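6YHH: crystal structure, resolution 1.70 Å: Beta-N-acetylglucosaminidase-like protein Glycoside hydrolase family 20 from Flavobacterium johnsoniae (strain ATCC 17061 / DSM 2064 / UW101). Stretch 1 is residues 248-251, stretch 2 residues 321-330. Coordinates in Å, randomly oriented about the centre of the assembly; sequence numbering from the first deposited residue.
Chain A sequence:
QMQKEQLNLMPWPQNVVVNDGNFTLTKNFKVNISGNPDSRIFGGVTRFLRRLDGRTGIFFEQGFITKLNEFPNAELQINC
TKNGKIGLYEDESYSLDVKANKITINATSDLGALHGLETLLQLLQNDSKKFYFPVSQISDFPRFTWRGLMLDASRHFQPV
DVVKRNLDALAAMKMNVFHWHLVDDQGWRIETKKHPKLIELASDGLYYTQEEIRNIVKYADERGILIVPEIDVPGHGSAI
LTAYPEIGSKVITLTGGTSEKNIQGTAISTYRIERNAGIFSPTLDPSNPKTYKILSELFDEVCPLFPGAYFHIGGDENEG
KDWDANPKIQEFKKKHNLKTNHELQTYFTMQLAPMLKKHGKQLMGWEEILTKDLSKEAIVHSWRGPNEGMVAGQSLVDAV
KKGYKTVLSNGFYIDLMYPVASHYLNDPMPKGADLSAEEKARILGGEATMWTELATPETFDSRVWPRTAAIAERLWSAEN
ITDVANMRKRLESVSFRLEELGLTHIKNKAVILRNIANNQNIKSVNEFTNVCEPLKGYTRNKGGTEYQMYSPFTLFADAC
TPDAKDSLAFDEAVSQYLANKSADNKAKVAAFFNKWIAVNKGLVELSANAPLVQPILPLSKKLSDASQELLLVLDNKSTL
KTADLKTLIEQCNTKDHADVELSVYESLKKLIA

Stretch 1 248-251: GSKV
Stretch 2 (321-330) KDWDANPKIQ

A short irregular segment, Gly248 to Val251, lies against a helix-break-helix: Lys321 to Ala325 is helical, Asn326 leaves helical phi/psi at -96/111, and a second helix starts at Pro327. Lys250 CA sits 5.1 Å from Asp322 CA, and Val251 CA 6.2 Å from Asn326 CA, which sets the register. About 302 Å² is covered, both sides summed; Ser249 gives the largest share, 89 Å², followed by Asp322 with 55 Å². Ser249, Trp323, Asn326 and Ile329 are buried. The CA-to-CB bonds of Ser249, Val251, Asp322, Asn326 and Ile329 point toward the other stretch.

Direct hydrogen bonds converge on Ser249 (phi/psi -105/-18, chi1 m). Ser249 O accepts from Asn326 ND2 at 2.9 Å, nearly straight at 167°. Ser249 OG lies at the edge of the Trp323 ring, near the ring plane, 3.1 Å from Trp323 NE1 in a weak bond bent to 121°. Trp323 (chi1 m, chi2 12°) points its CA-to-CB bond away, yet the long side chain brings the indole nitrogen back.

Asn326 suits the break because its amide carries a donor, ND2, and an acceptor, OD1. With chi1 t and chi2 -41°, ND2 reaches across while Asn326 OD1 caps the second helix, accepting from Ile329 N at 3.2 Å and, weakly, from Lys328 N at 2.8 Å.

Two waters complete the polar layer. One accepts from Ser249 N at 3.0 Å and donates to Asp322 OD2 at 2.7 Å, with Asp322 in chi1 m, chi2 -7°. The other donates to Ser249 O at 3.0 Å and Asp322 O at 2.8 Å, and accepts weakly from Val251 N at 3.4 Å.

Packing fills in around these bonds. Ser249 CB meets Asp322 CB at 3.8 Å, and Ser249 OG lies 3.8 Å from Ile329 CD1 (chi1 m, chi2 t). Val251 CG2, with chi1 t, sits 4.1 Å from Pro327 CD, an apolar contact between two exposed residues. The CA-to-CB bond of Lys250 (phi/psi -68/135, chi1 and chi2 t), modelled only to CD, points away overall, though Lys250 CB comes within 3.5 Å of Asp322 OD2.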

# COMPACT_ATOMS: atom_id res chain seq x y z
N GLY A 248 -24.05 -30.99 -4.43
CA GLY A 248 -23.58 -31.31 -3.08
C GLY A 248 -23.91 -32.74 -2.67
O GLY A 248 -24.72 -33.46 -3.32
N SER A 249 -23.36 -33.15 -1.52
CA SER A 249 -23.44 -34.55 -1.15
C SER A 249 -24.46 -34.80 -0.06
O SER A 249 -24.84 -35.94 0.15
CB SER A 249 -22.09 -35.10 -0.68
OG SER A 249 -21.15 -35.04 -1.74
N LYS A 250 -24.88 -33.79 0.67
CA LYS A 250 -25.89 -33.93 1.73
C LYS A 250 -27.24 -34.28 1.16
O LYS A 250 -27.63 -33.77 0.14
CB LYS A 250 -25.93 -32.68 2.63
CG LYS A 250 -26.80 -32.77 3.89
CD LYS A 250 -26.76 -31.52 4.74
N VAL A 251 -27.92 -35.24 1.78
CA VAL A 251 -29.22 -35.59 1.27
C VAL A 251 -30.26 -34.58 1.82
O VAL A 251 -30.25 -34.33 3.05
CB VAL A 251 -29.62 -37.03 1.71
CG1 VAL A 251 -31.04 -37.39 1.19
CG2 VAL A 251 -28.62 -38.03 1.21
N LYS A 321 -18.29 -37.20 5.98
CA LYS A 321 -19.58 -37.45 6.69
C LYS A 321 -20.78 -37.45 5.75
O LYS A 321 -21.62 -38.37 5.82
CB LYS A 321 -19.78 -36.52 7.87
CG LYS A 321 -18.78 -36.65 9.05
CD LYS A 321 -18.47 -38.05 9.51
CE LYS A 321 -17.67 -38.14 10.82
NZ LYS A 321 -16.99 -39.50 10.85
N ASP A 322 -20.88 -36.47 4.85
CA ASP A 322 -21.98 -36.50 3.88
C ASP A 322 -21.87 -37.69 2.93
O ASP A 322 -22.91 -38.33 2.56
CB ASP A 322 -22.05 -35.21 3.11
CG ASP A 322 -22.52 -34.02 3.94
OD1 ASP A 322 -22.94 -34.13 5.14
OD2 ASP A 322 -22.51 -32.89 3.33
N TRP A 323 -20.66 -38.03 2.51
CA TRP A 323 -20.46 -39.22 1.70
C TRP A 323 -20.96 -40.49 2.40
O TRP A 323 -21.69 -41.27 1.77
CB TRP A 323 -19.02 -39.35 1.27
CG TRP A 323 -18.61 -38.35 0.20
CD1 TRP A 323 -19.31 -37.26 -0.23
CD2 TRP A 323 -17.38 -38.36 -0.53
NE1 TRP A 323 -18.56 -36.59 -1.21
CE2 TRP A 323 -17.40 -37.27 -1.43
CE3 TRP A 323 -16.27 -39.19 -0.51
CZ2 TRP A 323 -16.35 -37.03 -2.30
CZ3 TRP A 323 -15.24 -38.99 -1.39
CH2 TRP A 323 -15.26 -37.89 -2.25
N ASP A 324 -20.57 -40.67 3.65
CA ASP A 324 -20.97 -41.84 4.46
C ASP A 324 -22.49 -41.94 4.55
O ASP A 324 -23.02 -43.05 4.61
CB ASP A 324 -20.37 -41.71 5.84
CG ASP A 324 -18.90 -41.92 5.91
OD1 ASP A 324 -18.26 -42.41 4.97
OD2 ASP A 324 -18.39 -41.58 7.02
N ALA A 325 -23.18 -40.82 4.63
CA ALA A 325 -24.63 -40.81 4.89
C ALA A 325 -25.43 -40.96 3.64
O ALA A 325 -26.60 -41.20 3.74
CB ALA A 325 -24.99 -39.49 5.51
N ASN A 326 -24.85 -40.80 2.45
CA ASN A 326 -25.64 -40.67 1.24
C ASN A 326 -25.74 -42.05 0.60
O ASN A 326 -24.77 -42.59 0.12
CB ASN A 326 -24.97 -39.67 0.30
CG ASN A 326 -25.77 -39.42 -0.98
OD1 ASN A 326 -26.33 -40.37 -1.56
ND2 ASN A 326 -25.81 -38.17 -1.46
N PRO A 327 -26.94 -42.65 0.61
CA PRO A 327 -27.10 -43.98 0.02
C PRO A 327 -26.67 -44.12 -1.46
O PRO A 327 -26.13 -45.15 -1.83
CB PRO A 327 -28.63 -44.17 0.15
CG PRO A 327 -29.05 -43.30 1.22
CD PRO A 327 -28.20 -42.09 1.10
N LYS A 328 -26.84 -43.08 -2.26
CA LYS A 328 -26.39 -43.06 -3.64
C LYS A 328 -24.90 -43.11 -3.78
O LYS A 328 -24.40 -43.77 -4.69
CB LYS A 328 -26.88 -41.85 -4.40
CG LYS A 328 -28.38 -41.93 -4.57
CD LYS A 328 -29.03 -40.69 -5.11
CE LYS A 328 -30.33 -41.10 -5.83
NZ LYS A 328 -31.27 -39.98 -5.84
N ILE A 329 -24.18 -42.39 -2.92
CA ILE A 329 -22.73 -42.41 -2.96
C ILE A 329 -22.27 -43.79 -2.49
O ILE A 329 -21.33 -44.36 -3.01
CB ILE A 329 -22.17 -41.25 -2.10
CG1 ILE A 329 -22.59 -39.92 -2.78
CG2 ILE A 329 -20.63 -41.38 -1.91
CD1 ILE A 329 -22.17 -38.64 -2.08
N GLN A 330 -22.95 -44.36 -1.49
CA GLN A 330 -22.61 -45.73 -1.07
C GLN A 330 -22.82 -46.76 -2.17
O GLN A 330 -21.96 -47.64 -2.34
CB GLN A 330 -23.34 -46.10 0.22
CG GLN A 330 -22.99 -45.22 1.42
CD GLN A 330 -21.50 -45.08 1.62
OE1 GLN A 330 -20.94 -43.97 1.61
NE2 GLN A 330 -20.81 -46.23 1.78
O HOH W 1 -22.31 -31.72 0.93
O HOH W 2 -25.44 -37.24 2.82